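Local atomic coordinates of pyocin S5 (Pseudomonas aeruginosa PAO1, PDB entry 6THK), a protein that probably kills susceptible bacteria by forming a channel that depolarises the cytoplasmic membrane, after import into the target cell. Residues I47-Q50 with K51-Y55; P124-Y128 with E129-S133. The protein carries 1 engineered substitution. All coordinates share one frame; numbering follows the deposited sequence.

Both contacts are local, each made within one continuous run of chain, and both lie near the same end of this long, almost entirely helical protein. Contact 1 is a widened turn of helix 42-87, largely at the surface; contact 2 is the partly buried loop between helices 95-121 and 133-145. Backbone bonds and an aromatic-amide stack dominate the first, whereas carboxylates, a lysine and a zinc ion dominate the second. Their centres lie about 14 Å apart, and they meet directly where Ile53 and Tyr54 of contact 1 pack on Ser133 of contact 2, at the start of helix 133-145. Helix 157-212 borders both, receiving Tyr48 from contact 1 and Tyr128 from contact 2.

Contact 1: residues I47-Q50 with K51-Y55; sequences IYLQ and KNIYY
A pi-type turn widens helix 42-87 here, and Tyr48 stacks with Asn52 just where the ordinary helical pattern gives way. Up to this point the bonds run four residues apart, as from Lys51 N to Ile47 O. The next two span five: Tyr54 N reaches Leu49 O at 2.9 Å and Tyr55 N reaches Gln50 O at 2.8 Å. Leu49 O serves both patterns, because Ile53 N also donates to it, at 3.0 Å and from above the carbonyl plane.

Tyr48 O is gripped twice as well, by Asn52 N and, at 2.8 Å, by Asn52 ND2. Tyr48 O lies close to the plane of the Asn52 amide, so this second bond helps fix the rotation of the side chain. With Asn52 CG on the side of its backbone N (chi1 -58°), the amide folds back over one face of the Tyr48 ring, the two planes 25° apart and Asn52 ND2 3.1 Å from Tyr48 CD2. Asn52 CB adds a CH-pi contact, 4.1 Å from the ring centroid. Across the ring from CD2, Tyr48 CE1 meets Ile53 CD1 obliquely at 3.7 Å.

Gln50 and Tyr55 run side by side in the same direction, Gln50 CB lying 3.8 Å from Tyr55 CE1.

Around this turn, Tyr48 leans on Phe157 and Val161 and its OH is hydrogen-bonded to Gln158 NE2, all on helix 157-212, while Leu49 and Ile53 pack against helix 133-145 through Tyr137, Ile136 and Trp140.

Contact 2: residues P124-Y128 with E129-S133; sequences PFIDY and EKQSS. With ZN (zinc ion), chain F.
Asp127 and Glu129 close on one zinc ion, two residues apart along the chain. Asp127 binds it through OD1 at 2.1 Å, while Glu129 uses both carboxylate oxygens, OE2 at 2.0 Å from the metal. The two carboxylate planes are turned 63° to each other, and the Glu129 chain bends at chi2 (-106°) to bring its oxygens back to the ion. Tyr172 OH hydrogen-bonds to Glu129 OE1, and Tyr171 OH makes a weak bond to Asp127 OD1, so helix 157-212 supplies a second shell.

The tightly packed part is built on the buried Ile126 and Tyr128 and on the backbone turn that joins them to Gln131. Asp127 sits at the centre of an inverse gamma turn, in which Tyr128 N makes a weak bond to Ile126 O, and the chain then enters a short 3-10 segment. Lys130 N donates to Asp127 O at 2.9 Å, from above the carbonyl plane; the next bond, Gln131 N to Tyr128 O, is weak at 3.3 Å. Ile126 CG2 packs on Gln131 CG at 3.9 Å, the two side chains crossing at about a right angle. Ile126 rests on Ala139 and Trp140 of helix 133-145, and Tyr128 on Val57 of helix 42-87. Farther along, Ser132 is the N-cap of helix 133-145, its OG taking the N-H of Ser135, whose own OG accepts from Gln131 NE2.

The outer side is looser. Lys130 is exposed and stretches alongside Asp127, its extended chain carrying NZ to a long salt bridge with Asp127 OD2, 3.8 Å away, and another long one with Glu129 OE2. A water bridges the two charges, donating to Asp127 OD2 at 3.1 Å and accepting from Lys130 NZ at 2.8 Å.

Contact 1: residues I47-Q50 with K51-Y55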
ATOM      1  N   ILE A  47     -68.176  24.407 -65.622  1.00 55.07           N
ATOM      2  CA  ILE A  47     -67.005  24.065 -66.429  1.00 54.29           C
ATOM      3  C   ILE A  47     -65.774  24.701 -65.754  1.00 58.37           C
ATOM      4  O   ILE A  47     -64.773  24.011 -65.528  1.00 57.38           O
ATOM      5  CB  ILE A  47     -67.217  24.484 -67.921  1.00 56.94           C
ATOM      6  CG1 ILE A  47     -68.271  23.578 -68.608  1.00 56.50           C
ATOM      7  CG2 ILE A  47     -65.905  24.499 -68.716  1.00 57.31           C
ATOM      8  CD1 ILE A  47     -68.765  24.067 -69.995  1.00 58.57           C
ATOM      9  N   TYR A  48     -65.885  25.997 -65.362  1.00 55.16           N
ATOM     10  CA  TYR A  48     -64.804  26.719 -64.681  1.00 54.62           C
ATOM     11  C   TYR A  48     -64.414  25.998 -63.378  1.00 56.15           C
ATOM     12  O   TYR A  48     -63.237  25.704 -63.194  1.00 54.32           O
ATOM     13  CB  TYR A  48     -65.163  28.201 -64.416  1.00 56.16           C
ATOM     14  CG  TYR A  48     -64.098  28.936 -63.613  1.00 58.70           C
ATOM     15  CD1 TYR A  48     -64.106  28.914 -62.215  1.00 59.47           C
ATOM     16  CD2 TYR A  48     -63.062  29.613 -64.249  1.00 59.76           C
ATOM     17  CE1 TYR A  48     -63.107  29.545 -61.478  1.00 57.84           C
ATOM     18  CE2 TYR A  48     -62.045  30.229 -63.519  1.00 60.82           C
ATOM     19  CZ  TYR A  48     -62.078  30.203 -62.134  1.00 66.92           C
ATOM     20  OH  TYR A  48     -61.101  30.863 -61.427  1.00 69.23           O
ATOM     21  N   LEU A  49     -65.406  25.688 -62.504  1.00 52.27           N
ATOM     22  CA  LEU A  49     -65.172  24.993 -61.232  1.00 51.67           C
ATOM     23  C   LEU A  49     -64.479  23.639 -61.446  1.00 57.26           C
ATOM     24  O   LEU A  49     -63.556  23.312 -60.698  1.00 58.52           O
ATOM     25  CB  LEU A  49     -66.479  24.796 -60.428  1.00 51.01           C
ATOM     26  CG  LEU A  49     -67.200  26.036 -59.872  1.00 54.08           C
ATOM     27  CD1 LEU A  49     -68.493  25.647 -59.183  1.00 53.29           C
ATOM     28  CD2 LEU A  49     -66.333  26.813 -58.920  1.00 54.99           C
ATOM     29  N   GLN A  50     -64.915  22.855 -62.460  1.00 52.22           N
ATOM     30  CA  GLN A  50     -64.312  21.551 -62.759  1.00 51.36           C
ATOM     31  C   GLN A  50     -62.884  21.684 -63.256  1.00 56.34           C
ATOM     32  O   GLN A  50     -61.999  21.054 -62.699  1.00 55.17           O
ATOM     33  CB  GLN A  50     -65.136  20.751 -63.775  1.00 51.75           C
ATOM     34  CG  GLN A  50     -66.341  20.049 -63.174  1.00 51.83           C
ATOM     35  CD  GLN A  50     -67.021  19.174 -64.190  1.00 65.04           C
ATOM     36  OE1 GLN A  50     -67.274  19.575 -65.324  1.00 63.02           O
ATOM     37  NE2 GLN A  50     -67.355  17.964 -63.799  1.00 59.11           N
ATOM     38  N   LYS A  51     -62.657  22.512 -64.287  1.00 54.09           N
ATOM     39  CA  LYS A  51     -61.345  22.704 -64.901  1.00 54.35           C
ATOM     40  C   LYS A  51     -60.295  23.336 -63.988  1.00 58.59           C
ATOM     41  O   LYS A  51     -59.145  22.907 -64.018  1.00 58.73           O
ATOM     42  CB  LYS A  51     -61.490  23.533 -66.197  1.00 56.99           C
ATOM     43  CG  LYS A  51     -60.225  23.627 -67.056  1.00 69.72           C
ATOM     44  CD  LYS A  51     -60.307  24.716 -68.131  1.00 80.96           C
ATOM     45  CE  LYS A  51     -59.855  26.088 -67.671  1.00 96.32           C
ATOM     46  NZ  LYS A  51     -58.376  26.178 -67.516  1.00107.55           N
ATOM     47  N   ASN A  52     -60.671  24.389 -63.242  1.00 54.33           N
ATOM     48  CA  ASN A  52     -59.758  25.215 -62.458  1.00 54.16           C
ATOM     49  C   ASN A  52     -59.632  24.851 -60.989  1.00 57.83           C
ATOM     50  O   ASN A  52     -58.609  25.173 -60.382  1.00 56.31           O
ATOM     51  CB  ASN A  52     -60.140  26.692 -62.600  1.00 57.49           C
ATOM     52  CG  ASN A  52     -60.139  27.174 -64.034  1.00 88.72           C
ATOM     53  OD1 ASN A  52     -59.108  27.578 -64.577  1.00 87.44           O
ATOM     54  ND2 ASN A  52     -61.282  27.086 -64.699  1.00 79.78           N
ATOM     55  N   ILE A  53     -60.660  24.216 -60.409  1.00 54.58           N
ATOM     56  CA  ILE A  53     -60.641  23.854 -59.006  1.00 54.21           C
ATOM     57  C   ILE A  53     -60.691  22.316 -58.808  1.00 59.69           C
ATOM     58  O   ILE A  53     -59.708  21.774 -58.319  1.00 61.27           O
ATOM     59  CB  ILE A  53     -61.715  24.639 -58.175  1.00 57.19           C
ATOM     60  CG1 ILE A  53     -61.331  26.130 -58.010  1.00 56.98           C
ATOM     61  CG2 ILE A  53     -61.908  24.035 -56.789  1.00 58.78           C
ATOM     62  CD1 ILE A  53     -61.999  27.103 -58.916  1.00 61.33           C
ATOM     63  N   TYR A  54     -61.783  21.620 -59.164  1.00 55.64           N
ATOM     64  CA  TYR A  54     -61.908  20.182 -58.894  1.00 56.22           C
ATOM     65  C   TYR A  54     -60.833  19.292 -59.541  1.00 61.01           C
ATOM     66  O   TYR A  54     -60.220  18.507 -58.828  1.00 60.43           O
ATOM     67  CB  TYR A  54     -63.306  19.642 -59.231  1.00 57.91           C
ATOM     68  CG  TYR A  54     -63.608  18.303 -58.579  1.00 61.28           C
ATOM     69  CD1 TYR A  54     -63.235  17.104 -59.188  1.00 63.56           C
ATOM     70  CD2 TYR A  54     -64.269  18.234 -57.353  1.00 62.05           C
ATOM     71  CE1 TYR A  54     -63.492  15.872 -58.584  1.00 63.99           C
ATOM     72  CE2 TYR A  54     -64.565  17.005 -56.757  1.00 62.72           C
ATOM     73  CZ  TYR A  54     -64.180  15.827 -57.380  1.00 69.09           C
ATOM     74  OH  TYR A  54     -64.466  14.613 -56.803  1.00 69.37           O
ATOM     75  N   TYR A  55     -60.632  19.372 -60.864  1.00 58.16           N
ATOM     76  CA  TYR A  55     -59.666  18.518 -61.561  1.00 57.99           C
ATOM     77  C   TYR A  55     -58.213  18.756 -61.059  1.00 62.21           C
ATOM     78  O   TYR A  55     -57.574  17.756 -60.708  1.00 61.26           O
ATOM     79  CB  TYR A  55     -59.814  18.609 -63.098  1.00 59.11           C
ATOM     80  CG  TYR A  55     -61.054  17.933 -63.662  1.00 60.84           C
ATOM     81  CD1 TYR A  55     -62.266  17.956 -62.971  1.00 63.16           C
ATOM     82  CD2 TYR A  55     -61.032  17.319 -64.911  1.00 61.44           C
ATOM     83  CE1 TYR A  55     -63.412  17.351 -63.489  1.00 63.56           C
ATOM     84  CE2 TYR A  55     -62.176  16.717 -65.444  1.00 62.57           C
ATOM     85  CZ  TYR A  55     -63.363  16.729 -64.723  1.00 68.00           C
ATOM     86  OH  TYR A  55     -64.501  16.136 -65.213  1.00 65.70           O
TER

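Contact 2: residues P124-Y128 with E129-S133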
ATOM      1  N   PRO A 124     -55.180  30.643 -45.238  1.00 64.49           N
ATOM      2  CA  PRO A 124     -56.029  29.907 -44.291  1.00 62.97           C
ATOM      3  C   PRO A 124     -56.041  28.400 -44.522  1.00 63.29           C
ATOM      4  O   PRO A 124     -55.629  27.942 -45.579  1.00 61.80           O
ATOM      5  CB  PRO A 124     -57.418  30.483 -44.553  1.00 64.88           C
ATOM      6  CG  PRO A 124     -57.373  30.906 -45.973  1.00 69.73           C
ATOM      7  CD  PRO A 124     -55.976  31.400 -46.211  1.00 65.65           C
ATOM      8  N   PHE A 125     -56.520  27.647 -43.537  1.00 58.30           N
ATOM      9  CA  PHE A 125     -56.581  26.199 -43.636  1.00 56.85           C
ATOM     10  C   PHE A 125     -57.813  25.711 -44.396  1.00 60.83           C
ATOM     11  O   PHE A 125     -58.953  25.877 -43.945  1.00 61.39           O
ATOM     12  CB  PHE A 125     -56.454  25.519 -42.263  1.00 57.83           C
ATOM     13  CG  PHE A 125     -56.652  24.025 -42.321  1.00 58.83           C
ATOM     14  CD1 PHE A 125     -55.811  23.224 -43.085  1.00 62.52           C
ATOM     15  CD2 PHE A 125     -57.703  23.423 -41.651  1.00 60.93           C
ATOM     16  CE1 PHE A 125     -56.026  21.846 -43.184  1.00 63.89           C
ATOM     17  CE2 PHE A 125     -57.904  22.042 -41.728  1.00 64.53           C
ATOM     18  CZ  PHE A 125     -57.065  21.261 -42.496  1.00 62.99           C
ATOM     19  N   ILE A 126     -57.563  25.071 -45.533  1.00 55.32           N
ATOM     20  CA  ILE A 126     -58.612  24.490 -46.348  1.00 54.44           C
ATOM     21  C   ILE A 126     -58.321  22.987 -46.451  1.00 59.16           C
ATOM     22  O   ILE A 126     -57.269  22.609 -46.975  1.00 59.07           O
ATOM     23  CB  ILE A 126     -58.728  25.188 -47.748  1.00 56.78           C
ATOM     24  CG1 ILE A 126     -58.655  26.741 -47.641  1.00 56.08           C
ATOM     25  CG2 ILE A 126     -59.998  24.734 -48.484  1.00 56.38           C
ATOM     26  CD1 ILE A 126     -58.377  27.483 -48.935  1.00 51.85           C
ATOM     27  N   ASP A 127     -59.222  22.128 -45.923  1.00 55.50           N
ATOM     28  CA  ASP A 127     -59.039  20.680 -46.004  1.00 55.07           C
ATOM     29  C   ASP A 127     -59.604  20.259 -47.344  1.00 55.97           C
ATOM     30  O   ASP A 127     -60.741  19.792 -47.420  1.00 54.67           O
ATOM     31  CB  ASP A 127     -59.742  19.953 -44.840  1.00 58.14           C
ATOM     32  CG  ASP A 127     -59.062  18.664 -44.411  1.00 74.43           C
ATOM     33  OD1 ASP A 127     -57.814  18.575 -44.536  1.00 77.64           O
ATOM     34  OD2 ASP A 127     -59.759  17.775 -43.884  1.00 80.12           O
ATOM     35  N   TYR A 128     -58.789  20.457 -48.404  1.00 51.98           N
ATOM     36  CA  TYR A 128     -59.084  20.258 -49.826  1.00 51.94           C
ATOM     37  C   TYR A 128     -59.919  19.026 -50.158  1.00 57.31           C
ATOM     38  O   TYR A 128     -60.926  19.154 -50.865  1.00 58.05           O
ATOM     39  CB  TYR A 128     -57.797  20.267 -50.663  1.00 52.35           C
ATOM     40  CG  TYR A 128     -56.943  21.488 -50.430  1.00 52.43           C
ATOM     41  CD1 TYR A 128     -57.296  22.724 -50.964  1.00 54.46           C
ATOM     42  CD2 TYR A 128     -55.785  21.414 -49.666  1.00 52.52           C
ATOM     43  CE1 TYR A 128     -56.520  23.858 -50.735  1.00 54.55           C
ATOM     44  CE2 TYR A 128     -55.012  22.545 -49.413  1.00 52.87           C
ATOM     45  CZ  TYR A 128     -55.371  23.759 -49.967  1.00 58.74           C
ATOM     46  OH  TYR A 128     -54.601  24.865 -49.729  1.00 61.94           O
ATOM     47  N   GLU A 129     -59.527  17.855 -49.640  1.00 53.53           N
ATOM     48  CA  GLU A 129     -60.196  16.571 -49.878  1.00 53.74           C
ATOM     49  C   GLU A 129     -61.651  16.533 -49.389  1.00 56.65           C
ATOM     50  O   GLU A 129     -62.462  15.807 -49.962  1.00 56.45           O
ATOM     51  CB  GLU A 129     -59.360  15.394 -49.285  1.00 55.45           C
ATOM     52  CG  GLU A 129     -59.666  14.954 -47.854  1.00 63.90           C
ATOM     53  CD  GLU A 129     -58.673  15.325 -46.770  1.00 91.28           C
ATOM     54  OE1 GLU A 129     -57.717  16.079 -47.062  1.00 87.00           O
ATOM     55  OE2 GLU A 129     -58.855  14.859 -45.623  1.00 92.12           O
ATOM     56  N   LYS A 130     -61.976  17.298 -48.338  1.00 52.14           N
ATOM     57  CA  LYS A 130     -63.311  17.279 -47.744  1.00 51.36           C
ATOM     58  C   LYS A 130     -64.215  18.434 -48.178  1.00 57.01           C
ATOM     59  O   LYS A 130     -65.363  18.501 -47.734  1.00 57.62           O
ATOM     60  CB  LYS A 130     -63.197  17.198 -46.216  1.00 51.72           C
ATOM     61  CG  LYS A 130     -62.909  15.780 -45.750  1.00 56.32           C
ATOM     62  CD  LYS A 130     -62.146  15.753 -44.444  1.00 68.89           C
ATOM     63  CE  LYS A 130     -61.769  14.353 -44.026  1.00 79.96           C
ATOM     64  NZ  LYS A 130     -60.989  14.354 -42.758  1.00 95.10           N
ATOM     65  N   GLN A 131     -63.724  19.309 -49.071  1.00 54.41           N
ATOM     66  CA  GLN A 131     -64.490  20.461 -49.571  1.00 54.06           C
ATOM     67  C   GLN A 131     -65.023  20.249 -50.988  1.00 56.70           C
ATOM     68  O   GLN A 131     -64.388  19.576 -51.810  1.00 55.67           O
ATOM     69  CB  GLN A 131     -63.627  21.746 -49.576  1.00 55.37           C
ATOM     70  CG  GLN A 131     -62.876  22.094 -48.295  1.00 69.18           C
ATOM     71  CD  GLN A 131     -63.748  22.125 -47.071  1.00 91.84           C
ATOM     72  OE1 GLN A 131     -63.661  21.246 -46.212  1.00 87.25           O
ATOM     73  NE2 GLN A 131     -64.588  23.148 -46.956  1.00 88.22           N
ATOM     74  N   SER A 132     -66.159  20.894 -51.295  1.00 53.04           N
ATOM     75  CA  SER A 132     -66.739  20.897 -52.641  1.00 52.37           C
ATOM     76  C   SER A 132     -65.928  21.897 -53.459  1.00 56.54           C
ATOM     77  O   SER A 132     -65.321  22.803 -52.876  1.00 57.30           O
ATOM     78  CB  SER A 132     -68.195  21.350 -52.589  1.00 54.62           C
ATOM     79  OG  SER A 132     -68.314  22.704 -52.182  1.00 59.67           O
ATOM     80  N   SER A 133     -65.937  21.774 -54.790  1.00 52.39           N
ATOM     81  CA  SER A 133     -65.224  22.721 -55.657  1.00 51.76           C
ATOM     82  C   SER A 133     -65.716  24.169 -55.470  1.00 54.17           C
ATOM     83  O   SER A 133     -64.934  25.098 -55.664  1.00 54.45           O
ATOM     84  CB  SER A 133     -65.295  22.291 -57.122  1.00 56.37           C
ATOM     85  OG  SER A 133     -66.583  21.833 -57.500  1.00 67.02           O
TER
HETATM   86 ZN    ZN F 605     -57.771  16.490 -45.050  1.00 75.03          ZN
HETATM   87  O   HOH W   1     -58.448  15.499 -42.251  1.00 78.93           O